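Local structure of two-domain protein containing predicted PHP-like metal-dependent phosphoesterase (Bacteroides vulgatus ATCC 8482, 3E38) at residues Ala97-His102 / Trp151-Ala156; Phe103-Leu108 / Gln129-Phe134; Met133-Pro138 / Gly161-Ile166; Asp184-Met189 / Asp231-Ala236. The protein is a predicted PHP-like phosphoesterase that binds three zinc ions and probably hydrolyses phosphoester bonds, perhaps those of nucleic acids. All coordinates share one frame; numbering follows the deposited sequence.

Contact 1 of 4, residues Ala97-His102 / Trp151-Ala156. With ZN (zinc ion), chain H.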
# COMPACT_ATOMS: atom_id res chain seq x y z
N ALA B 97 -1.38 -31.44 26.19
CA ALA B 97 -2.01 -32.29 25.17
C ALA B 97 -3.51 -32.13 25.23
O ALA B 97 -4.06 -31.75 26.27
CB ALA B 97 -1.62 -33.79 25.38
N MSE B 98 -4.18 -32.41 24.11
CA MSE B 98 -5.65 -32.41 24.07
C MSE B 98 -6.11 -33.78 24.54
O MSE B 98 -5.60 -34.76 24.02
CB MSE B 98 -6.16 -32.21 22.65
CG MSE B 98 -7.68 -32.34 22.50
SE MSE B 98 -8.63 -30.82 23.33
CE MSE B 98 -7.57 -29.36 22.53
N ALA B 99 -7.02 -33.91 25.51
CA ALA B 99 -7.63 -32.80 26.25
C ALA B 99 -6.76 -32.56 27.49
O ALA B 99 -5.99 -33.45 27.87
CB ALA B 99 -9.09 -33.13 26.63
N PRO B 100 -6.89 -31.40 28.14
CA PRO B 100 -7.78 -30.28 27.89
C PRO B 100 -7.21 -29.32 26.85
O PRO B 100 -7.87 -28.39 26.38
CB PRO B 100 -7.77 -29.58 29.25
CG PRO B 100 -6.32 -29.72 29.69
CD PRO B 100 -5.80 -31.00 29.07
N GLY B 101 -5.97 -29.58 26.47
CA GLY B 101 -5.34 -28.76 25.46
C GLY B 101 -4.60 -27.61 26.06
O GLY B 101 -3.89 -27.77 27.03
N HIS B 102 -4.75 -26.44 25.45
CA HIS B 102 -4.06 -25.21 25.90
C HIS B 102 -5.02 -24.19 26.44
O HIS B 102 -6.03 -23.88 25.80
CB HIS B 102 -3.34 -24.52 24.75
CG HIS B 102 -2.32 -25.35 24.05
ND1 HIS B 102 -1.33 -24.79 23.27
CD2 HIS B 102 -2.12 -26.69 24.01
CE1 HIS B 102 -0.58 -25.76 22.77
NE2 HIS B 102 -1.02 -26.91 23.21
N TRP B 151 -14.61 -31.89 25.31
CA TRP B 151 -14.29 -33.13 26.01
C TRP B 151 -14.80 -33.15 27.44
O TRP B 151 -15.24 -32.15 27.97
CB TRP B 151 -12.79 -33.37 25.99
CG TRP B 151 -12.25 -33.44 24.61
CD1 TRP B 151 -12.43 -32.51 23.61
CD2 TRP B 151 -11.38 -34.43 24.09
NE1 TRP B 151 -11.74 -32.89 22.50
CE2 TRP B 151 -11.08 -34.06 22.76
CE3 TRP B 151 -10.80 -35.57 24.62
CZ2 TRP B 151 -10.27 -34.82 21.96
CZ3 TRP B 151 -10.00 -36.34 23.80
CH2 TRP B 151 -9.74 -35.96 22.49
N PRO B 152 -14.72 -34.31 28.07
CA PRO B 152 -15.24 -34.38 29.44
C PRO B 152 -14.38 -33.56 30.42
O PRO B 152 -14.83 -33.18 31.49
CB PRO B 152 -15.27 -35.90 29.76
CG PRO B 152 -15.03 -36.60 28.43
CD PRO B 152 -14.30 -35.62 27.54
N GLU B 153 -13.18 -33.24 29.99
CA GLU B 153 -12.24 -32.45 30.80
C GLU B 153 -12.57 -30.98 30.75
O GLU B 153 -12.28 -30.23 31.67
CB GLU B 153 -10.80 -32.57 30.31
CG GLU B 153 -10.16 -33.90 30.56
CD GLU B 153 -10.38 -34.90 29.45
OE1 GLU B 153 -11.36 -34.79 28.67
OE2 GLU B 153 -9.55 -35.81 29.35
N HIS B 154 -13.12 -30.57 29.63
CA HIS B 154 -13.49 -29.18 29.50
C HIS B 154 -14.71 -29.00 30.40
O HIS B 154 -14.92 -27.98 31.03
CB HIS B 154 -13.69 -28.79 28.01
CG HIS B 154 -12.50 -29.11 27.15
ND1 HIS B 154 -12.53 -30.08 26.17
CD2 HIS B 154 -11.23 -28.61 27.16
CE1 HIS B 154 -11.33 -30.17 25.62
NE2 HIS B 154 -10.52 -29.30 26.21
N THR B 155 -15.49 -30.05 30.51
CA THR B 155 -16.67 -29.99 31.35
C THR B 155 -16.25 -29.88 32.79
O THR B 155 -16.84 -29.14 33.58
CB THR B 155 -17.56 -31.23 31.18
OG1 THR B 155 -18.37 -31.04 30.02
CG2 THR B 155 -18.46 -31.39 32.36
N ALA B 156 -15.22 -30.64 33.12
CA ALA B 156 -14.72 -30.66 34.48
C ALA B 156 -14.17 -29.29 34.80
O ALA B 156 -14.59 -28.62 35.72
CB ALA B 156 -13.63 -31.73 34.66
ZN ZN H . -1.42 -22.69 22.36
O HOH W 1 -1.46 -20.91 22.03

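Contact 2 of 4, residues Phe103-Leu108 / Gln129-Phe134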
# COMPACT_ATOMS: atom_id res chain seq x y z
N PHE B 103 -4.71 -23.66 27.61
CA PHE B 103 -5.46 -22.56 28.26
C PHE B 103 -4.53 -21.42 28.65
O PHE B 103 -3.41 -21.63 29.02
CB PHE B 103 -6.13 -22.99 29.55
CG PHE B 103 -7.37 -23.87 29.39
CD1 PHE B 103 -7.32 -25.08 28.75
CD2 PHE B 103 -8.59 -23.46 29.94
CE1 PHE B 103 -8.45 -25.85 28.60
CE2 PHE B 103 -9.73 -24.21 29.79
CZ PHE B 103 -9.66 -25.42 29.12
N ASN B 104 -5.07 -20.22 28.64
CA ASN B 104 -4.40 -19.05 29.19
C ASN B 104 -5.01 -18.67 30.52
O ASN B 104 -6.21 -18.69 30.70
CB ASN B 104 -4.41 -17.87 28.27
CG ASN B 104 -3.28 -17.90 27.28
OD1 ASN B 104 -2.67 -18.93 27.05
ND2 ASN B 104 -2.99 -16.75 26.69
N ALA B 105 -4.10 -18.40 31.45
CA ALA B 105 -4.38 -17.91 32.79
C ALA B 105 -3.88 -16.48 32.80
O ALA B 105 -2.69 -16.25 32.64
CB ALA B 105 -3.66 -18.75 33.85
N ILE B 106 -4.80 -15.52 32.89
CA ILE B 106 -4.40 -14.12 32.96
C ILE B 106 -4.87 -13.52 34.29
O ILE B 106 -5.67 -14.08 35.06
CB ILE B 106 -4.83 -13.29 31.69
CG1 ILE B 106 -6.34 -13.10 31.61
CG2 ILE B 106 -4.27 -13.97 30.39
CD1 ILE B 106 -6.79 -12.18 30.52
N PHE B 107 -4.25 -12.39 34.57
CA PHE B 107 -4.43 -11.69 35.84
C PHE B 107 -3.75 -12.48 36.95
O PHE B 107 -4.13 -12.49 38.10
CB PHE B 107 -5.90 -11.34 36.13
CG PHE B 107 -6.40 -10.19 35.29
CD1 PHE B 107 -6.00 -8.91 35.58
CD2 PHE B 107 -7.16 -10.40 34.16
CE1 PHE B 107 -6.41 -7.87 34.82
CE2 PHE B 107 -7.59 -9.35 33.38
CZ PHE B 107 -7.21 -8.08 33.71
N LEU B 108 -2.70 -13.15 36.56
CA LEU B 108 -1.84 -13.83 37.52
C LEU B 108 -1.05 -12.84 38.32
O LEU B 108 -0.81 -11.70 37.89
CB LEU B 108 -0.82 -14.76 36.81
CG LEU B 108 -1.48 -15.96 36.11
CD1 LEU B 108 -0.46 -16.82 35.38
CD2 LEU B 108 -2.33 -16.81 37.07
N GLN B 129 -4.83 -18.12 42.41
CA GLN B 129 -4.46 -16.71 42.25
C GLN B 129 -5.68 -15.94 41.76
O GLN B 129 -5.61 -14.76 41.52
CB GLN B 129 -3.30 -16.55 41.27
CG GLN B 129 -2.05 -17.24 41.72
CD GLN B 129 -0.89 -16.98 40.83
OE1 GLN B 129 -0.82 -15.94 40.17
NE2 GLN B 129 0.06 -17.92 40.81
N GLY B 130 -6.79 -16.64 41.64
CA GLY B 130 -8.01 -16.02 41.12
C GLY B 130 -7.92 -15.54 39.66
O GLY B 130 -8.60 -14.60 39.26
N ALA B 131 -7.02 -16.16 38.91
CA ALA B 131 -6.81 -15.86 37.47
C ALA B 131 -8.07 -15.94 36.62
O ALA B 131 -8.96 -16.76 36.88
CB ALA B 131 -5.79 -16.84 36.88
N PHE B 132 -8.10 -15.11 35.57
CA PHE B 132 -9.16 -15.21 34.55
C PHE B 132 -8.61 -16.20 33.53
O PHE B 132 -7.50 -16.06 33.00
CB PHE B 132 -9.53 -13.88 33.94
CG PHE B 132 -10.61 -13.97 32.89
CD1 PHE B 132 -10.27 -14.22 31.54
CD2 PHE B 132 -11.96 -13.79 33.22
CE1 PHE B 132 -11.25 -14.31 30.55
CE2 PHE B 132 -12.97 -13.87 32.23
CZ PHE B 132 -12.60 -14.12 30.88
N MSE B 133 -9.37 -17.27 33.34
CA MSE B 133 -8.91 -18.41 32.53
C MSE B 133 -9.75 -18.68 31.31
O MSE B 133 -10.97 -18.79 31.38
CB MSE B 133 -8.89 -19.68 33.40
CG MSE B 133 -7.67 -19.68 34.37
SE MSE B 133 -7.83 -20.92 35.83
CE MSE B 133 -9.10 -19.96 36.94
N PHE B 134 -9.07 -18.85 30.19
CA PHE B 134 -9.79 -19.21 28.97
C PHE B 134 -9.13 -20.29 28.12
O PHE B 134 -7.93 -20.44 28.09
CB PHE B 134 -10.14 -17.97 28.16
CG PHE B 134 -8.95 -17.15 27.70
CD1 PHE B 134 -8.32 -17.43 26.50
CD2 PHE B 134 -8.49 -16.09 28.48
CE1 PHE B 134 -7.24 -16.64 26.06
CE2 PHE B 134 -7.42 -15.30 28.05
CZ PHE B 134 -6.79 -15.58 26.83
O HOH W 2 -6.19 -12.75 39.36

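Contact 3 of 4, residues Met133-Pro138 / Gly161-Ile166. With ZN (zinc ion), chain H.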
# COMPACT_ATOMS: atom_id res chain seq x y z
N MSE B 133 -9.37 -17.27 33.34
CA MSE B 133 -8.91 -18.41 32.53
C MSE B 133 -9.75 -18.68 31.31
O MSE B 133 -10.97 -18.79 31.38
CB MSE B 133 -8.89 -19.68 33.40
CG MSE B 133 -7.67 -19.68 34.37
SE MSE B 133 -7.83 -20.92 35.83
CE MSE B 133 -9.10 -19.96 36.94
N PHE B 134 -9.07 -18.85 30.19
CA PHE B 134 -9.79 -19.21 28.97
C PHE B 134 -9.13 -20.29 28.12
O PHE B 134 -7.93 -20.44 28.09
CB PHE B 134 -10.14 -17.97 28.16
CG PHE B 134 -8.95 -17.15 27.70
CD1 PHE B 134 -8.32 -17.43 26.50
CD2 PHE B 134 -8.49 -16.09 28.48
CE1 PHE B 134 -7.24 -16.64 26.06
CE2 PHE B 134 -7.42 -15.30 28.05
CZ PHE B 134 -6.79 -15.58 26.83
N TRP B 135 -9.98 -21.08 27.49
CA TRP B 135 -9.55 -22.11 26.55
C TRP B 135 -9.04 -21.49 25.22
O TRP B 135 -9.73 -20.72 24.54
CB TRP B 135 -10.71 -23.09 26.34
CG TRP B 135 -10.42 -24.25 25.49
CD1 TRP B 135 -9.19 -24.73 25.14
CD2 TRP B 135 -11.38 -25.18 24.98
NE1 TRP B 135 -9.33 -25.88 24.39
CE2 TRP B 135 -10.67 -26.18 24.28
CE3 TRP B 135 -12.77 -25.25 25.04
CZ2 TRP B 135 -11.31 -27.23 23.63
CZ3 TRP B 135 -13.41 -26.30 24.42
CH2 TRP B 135 -12.67 -27.28 23.71
N ASN B 136 -7.79 -21.83 24.89
CA ASN B 136 -7.16 -21.39 23.65
C ASN B 136 -7.41 -22.31 22.45
O ASN B 136 -7.40 -23.52 22.55
CB ASN B 136 -5.64 -21.22 23.80
CG ASN B 136 -5.24 -20.31 24.92
OD1 ASN B 136 -5.99 -19.41 25.30
ND2 ASN B 136 -4.07 -20.55 25.48
N HIS B 137 -7.58 -21.67 21.29
CA HIS B 137 -7.73 -22.36 20.02
C HIS B 137 -8.34 -23.75 20.13
O HIS B 137 -7.69 -24.73 19.84
CB HIS B 137 -6.38 -22.43 19.28
CG HIS B 137 -5.20 -22.78 20.13
ND1 HIS B 137 -4.98 -24.05 20.61
CD2 HIS B 137 -4.14 -22.03 20.53
CE1 HIS B 137 -3.85 -24.06 21.29
NE2 HIS B 137 -3.34 -22.85 21.27
N PRO B 138 -9.58 -23.83 20.57
CA PRO B 138 -10.19 -25.15 20.68
C PRO B 138 -10.10 -25.90 19.35
O PRO B 138 -9.85 -27.10 19.31
CB PRO B 138 -11.66 -24.83 21.06
CG PRO B 138 -11.81 -23.30 20.94
CD PRO B 138 -10.44 -22.75 21.08
N GLY B 161 -14.59 -24.05 37.90
CA GLY B 161 -14.36 -22.61 37.90
C GLY B 161 -13.05 -22.23 37.23
O GLY B 161 -12.46 -21.17 37.50
N CYS B 162 -12.61 -23.10 36.34
CA CYS B 162 -11.32 -22.91 35.64
C CYS B 162 -11.43 -22.56 34.17
O CYS B 162 -10.43 -22.63 33.45
CB CYS B 162 -10.45 -24.14 35.77
SG CYS B 162 -9.80 -24.25 37.41
N MSE B 163 -12.64 -22.20 33.76
CA MSE B 163 -12.92 -21.74 32.40
C MSE B 163 -13.88 -20.55 32.43
O MSE B 163 -15.04 -20.70 32.75
CB MSE B 163 -13.53 -22.86 31.52
CG MSE B 163 -13.52 -22.50 30.03
SE MSE B 163 -14.53 -23.66 28.82
CE MSE B 163 -13.71 -25.37 29.23
N HIS B 164 -13.39 -19.37 32.10
CA HIS B 164 -14.23 -18.18 32.12
C HIS B 164 -14.55 -17.66 30.71
O HIS B 164 -15.48 -16.86 30.48
CB HIS B 164 -13.57 -17.10 32.97
CG HIS B 164 -13.17 -17.60 34.32
ND1 HIS B 164 -11.85 -17.77 34.70
CD2 HIS B 164 -13.92 -18.00 35.38
CE1 HIS B 164 -11.81 -18.24 35.93
NE2 HIS B 164 -13.06 -18.39 36.37
N GLY B 165 -13.77 -18.16 29.77
CA GLY B 165 -13.92 -17.82 28.37
C GLY B 165 -13.30 -18.83 27.47
O GLY B 165 -12.71 -19.82 27.91
N ILE B 166 -13.52 -18.58 26.19
CA ILE B 166 -12.95 -19.40 25.12
C ILE B 166 -12.60 -18.50 23.99
O ILE B 166 -13.32 -17.55 23.73
CB ILE B 166 -13.95 -20.40 24.56
CG1 ILE B 166 -14.63 -21.15 25.68
CG2 ILE B 166 -13.29 -21.39 23.58
CD1 ILE B 166 -15.66 -22.15 25.16
ZN ZN H . -1.42 -22.69 22.36
O HOH W 1 -1.46 -20.91 22.03

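Contact 4 of 4, residues Asp184-Met189 / Asp231-Ala236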
# COMPACT_ATOMS: atom_id res chain seq x y z
N ASP B 184 -24.03 -21.10 25.21
CA ASP B 184 -24.70 -22.10 26.06
C ASP B 184 -24.18 -22.13 27.48
O ASP B 184 -24.93 -22.34 28.43
CB ASP B 184 -24.55 -23.51 25.49
CG ASP B 184 -25.19 -23.66 24.12
OD1 ASP B 184 -26.13 -22.89 23.82
OD2 ASP B 184 -24.75 -24.54 23.35
N LYS B 185 -22.90 -21.85 27.64
CA LYS B 185 -22.24 -21.98 28.95
C LYS B 185 -21.98 -20.64 29.64
O LYS B 185 -21.36 -20.56 30.69
CB LYS B 185 -20.96 -22.81 28.74
CG LYS B 185 -21.31 -24.30 28.68
CD LYS B 185 -20.40 -25.22 27.85
CE LYS B 185 -20.98 -26.69 27.93
NZ LYS B 185 -20.67 -27.64 26.78
N ASN B 186 -22.46 -19.58 29.00
CA ASN B 186 -22.35 -18.21 29.53
C ASN B 186 -20.92 -17.73 29.75
O ASN B 186 -20.58 -17.20 30.81
CB ASN B 186 -23.11 -18.11 30.86
CG ASN B 186 -23.39 -16.66 31.24
OD1 ASN B 186 -23.39 -15.77 30.39
ND2 ASN B 186 -23.63 -16.43 32.52
N LEU B 187 -20.08 -17.91 28.74
CA LEU B 187 -18.68 -17.55 28.85
C LEU B 187 -18.36 -16.33 28.02
O LEU B 187 -19.11 -15.90 27.14
CB LEU B 187 -17.79 -18.72 28.40
CG LEU B 187 -18.03 -20.06 29.11
CD1 LEU B 187 -17.56 -21.23 28.30
CD2 LEU B 187 -17.34 -20.07 30.45
N THR B 188 -17.18 -15.82 28.32
CA THR B 188 -16.63 -14.63 27.65
C THR B 188 -15.97 -15.01 26.34
O THR B 188 -15.09 -15.84 26.33
CB THR B 188 -15.64 -13.93 28.55
OG1 THR B 188 -16.35 -13.56 29.73
CG2 THR B 188 -15.02 -12.68 27.88
N MSE B 189 -16.45 -14.42 25.23
CA MSE B 189 -15.87 -14.66 23.90
C MSE B 189 -14.63 -13.81 23.78
O MSE B 189 -14.67 -12.61 24.03
CB MSE B 189 -16.84 -14.33 22.78
CG MSE B 189 -18.12 -15.12 22.86
SE MSE B 189 -19.19 -14.72 21.35
CE MSE B 189 -20.93 -15.39 22.10
N ASP B 231 -15.23 -10.41 33.34
CA ASP B 231 -15.96 -11.24 34.29
C ASP B 231 -17.40 -11.29 33.92
O ASP B 231 -18.14 -12.25 34.23
CB ASP B 231 -15.85 -10.73 35.72
CG ASP B 231 -14.51 -11.00 36.34
OD1 ASP B 231 -13.77 -11.86 35.82
OD2 ASP B 231 -14.20 -10.38 37.38
N ASN B 232 -17.79 -10.23 33.23
CA ASN B 232 -19.18 -9.99 32.89
C ASN B 232 -19.48 -10.17 31.42
O ASN B 232 -20.51 -9.75 30.93
CB ASN B 232 -19.57 -8.60 33.38
CG ASN B 232 -19.71 -8.55 34.89
OD1 ASN B 232 -20.59 -9.23 35.47
ND2 ASN B 232 -18.89 -7.74 35.55
N ARG B 233 -18.52 -10.78 30.74
CA ARG B 233 -18.55 -11.11 29.30
C ARG B 233 -18.81 -9.95 28.34
O ARG B 233 -19.39 -10.12 27.25
CB ARG B 233 -19.62 -12.17 29.07
CG ARG B 233 -19.59 -13.29 30.10
CD ARG B 233 -20.96 -13.96 30.16
NE ARG B 233 -21.99 -12.98 30.52
CZ ARG B 233 -22.36 -12.66 31.76
NH1 ARG B 233 -21.79 -13.24 32.82
NH2 ARG B 233 -23.30 -11.75 31.96
N ARG B 234 -18.36 -8.79 28.76
CA ARG B 234 -18.55 -7.53 28.03
C ARG B 234 -17.39 -7.31 27.07
O ARG B 234 -16.54 -6.42 27.20
CB ARG B 234 -18.75 -6.37 29.01
CG ARG B 234 -19.80 -5.41 28.52
CD ARG B 234 -20.03 -4.26 29.47
NE ARG B 234 -20.43 -4.68 30.81
CZ ARG B 234 -19.67 -4.59 31.89
NH1 ARG B 234 -18.43 -4.09 31.82
NH2 ARG B 234 -20.14 -4.98 33.06
N THR B 235 -17.42 -8.22 26.10
CA THR B 235 -16.44 -8.34 25.01
C THR B 235 -17.08 -8.67 23.68
O THR B 235 -18.25 -9.08 23.57
CB THR B 235 -15.45 -9.53 25.26
OG1 THR B 235 -16.20 -10.78 25.25
CG2 THR B 235 -14.71 -9.41 26.63
N ALA B 236 -16.25 -8.50 22.66
CA ALA B 236 -16.53 -8.92 21.27
C ALA B 236 -15.20 -9.17 20.62
O ALA B 236 -14.25 -8.39 20.81
CB ALA B 236 -17.32 -7.87 20.48
O HOH W 3 -19.56 -15.17 32.67
O HOH W 4 -18.56 -12.42 25.54

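Contact 1 of 4, residues Ala97-His102 / Trp151-Ala156
Met98, present as selenomethionine, and Ala99 lie over the same face of the Trp151 indole, and His154 ties the loop down beside them. Met98 CG, set anti to its backbone N (chi1 174°), rests 3.6 Å from Trp151 CZ2. The chain then bends, and Met98 SE comes to lie over the five-membered ring of Trp151, 4.1 Å from its centroid, in a Met-aromatic contact. Met98 SE also meets the imidazole edge-on, 3.6 Å from His154 CE1. Farther along the indole, Ala99 CB sits 3.6 Å from Trp151 CE3.

The imidazole is held in its own plane from two sides. His154 NE2 donates to Pro100 O at 2.8 Å, reaching that carbonyl from well off its axis (C=O...N 106°). His154 ND1 accepts from Trp151 N, the N-cap residue of the helix, at 2.9 Å. An alanine at His154 would probably leave Pro100 O and Trp151 N without these mates and open a gap beside the selenium.

The Glu153 side is looser and partly exposed: within the contact its carboxylate lies against a methyl, with Glu153 OE1 3.5 Å from Ala99 CB. Two successive cis peptides, before Ala99 and before Pro100, fold the loop here before it runs on to the zinc ligand His102.

Trp135 of strand 132-135 stacks on the His154 ring, and Tyr119 of helix 119-128 touches Pro100 and Glu153. The contact thus fastens the loop between strands 87-95 and 102-106 to the start of helix 152-159.

Contact 2 of 4, residues Phe103-Leu108 / Gln129-Phe134
Ile106 lies alongside Phe132 and reaches across to Phe134, on the sheet face that also carries Asn104. Ile106 CB is 4.1 Å from Phe132 O. Ile106 CG1, in the crowded position between backbone N and carbonyl carbon (chi1 69°), comes 3.5 Å from Phe132 O and packs on Phe132 CB. The branch Ile106 CG2 touches the next ring, 4.1 Å from Phe134 CE2. At the tip, Ile106 CD1 meets the rim of that ring near its plane, 4.0 Å from Phe134 CE2.

Over the ring's face sits Asn104 CB, 3.9 Å from the centroid of Phe134, a CH-pi contact. Asn104 and Phe134 form an antiparallel hydrogen-bonded pair, with Asn104 N 2.9 Å from Phe134 O. Ile106 and Phe132 form the next, where Ile106 N reaches Phe132 O at 2.8 Å in a nearly straight bond (175°). Between them, on the face of the sheet that packs on helix 119-128, Ala105 pairs with Met133.

The Asn104 amide is pinned, OD1 by Asn136 ND2 and ND2 on Phe23 O, about 5 Å from a zinc ion. Backbone bonds set the register, apolar groups fill the Ile106 face, and the Asn104 amide is probably fixed beside the zinc ligands Glu93 and His24.

Contact 3 of 4, residues Met133-Pro138 / Gly161-Ile166
Met133 O is gripped by two successive backbone N-H groups: His164 N at 2.6 Å and, more bent, Gly165 N at 3.3 Å. The histidine takes hold of the same residue a second time, because His164 ND1 accepts from Met133 N at 2.9 Å. That bond is nearly straight (167°) and lies in the ring plane. With chi1 at -52° the imidazole's CG stays beside its own backbone N, which lets backbone and ring work on one residue. The selenomethionine methyl of Met133 then closes on the ring, with CE 3.4 Å from His164 CE1. An alanine at His164 would probably leave Met133 N without this acceptor and the Met133 methyl without the ring it packs against.

Strands 132-135 and 165-170 are the parallel strands of a beta-alpha-beta unit whose helix is 152-159, consistent with the distorted beta/alpha barrel of PHP domains. Trp135 N donates to Gly165 O at 3.0 Å. Gly165 pairs with Phe134, where a side chain on the glycine would press on Phe134 CB.

On the other face Ile166 lies alongside Trp135, pointing the same way, and its CG2 meets Pro138 CG at 3.6 Å. Pro138 CB in turn covers the rim of one face of the Trp135 indole. Just before that proline, His137 NE2 binds at 2.2 Å the zinc it shares with His102 and Glu93.

Contact 4 of 4, residues Asp184-Met189 / Asp231-Ala236
Asn186 and Arg233 cross at about a right angle, the amide plane turned 38° from the guanidinium. Asn186 OD1 stands over one face of that group, 3.1 Å from Arg233 NE, but the angle is too poor for a hydrogen bond. Water 3 makes the polar link instead: lying in the guanidinium plane, it accepts from Arg233 NH1 and donates to Asn186 O at 2.9 Å.

Nearer the backbone the arginine passes Thr188 obliquely, with Arg233 CG 3.3 Å from Thr188 OG1. That hydroxyl is taken up by Leu230 O. Thr188 and Thr235 meet at about a right angle, their CG2 methyls 3.5 Å apart.

Thr235 OG1, placed between its backbone N and carbonyl carbon (chi1 64°), donates to Met189 O at 2.7 Å, in the carbonyl plane on a lone pair. Water 4 donates to the same hydroxyl and to Arg233 O and accepts from Met189 N, knitting the backbones together away from the zinc sites.

Arg233, with positive phi, is the C-prime residue of a Schellman motif that ends helix 223-231. Two helix-to-strand turns meet here, one from helix 176-185 into strand 188-192 and the other into strand 235-239, as in an alpha/beta fold.

Contacts 2, 3 and 4 follow one curled sheet, and contact 1 hangs from its metal-binding end. Contacts 2 and 3 share Met133 and Phe134, and their centres are 9 Å apart; they also touch where Phe132 CE2 lies 3.4 Å from His164 CB. Contacts 1 and 3, 10 Å apart between centres, supply His102 and His137 to the same zinc, and His102 O lies 2.8 Å from Asn136 N. Strand 165-170 carries the sheet on to contact 4, where His164 O is 2.9 Å from Thr188 N. Contact 4, about 19 Å from contact 1 between centres, takes no part in the zinc sites.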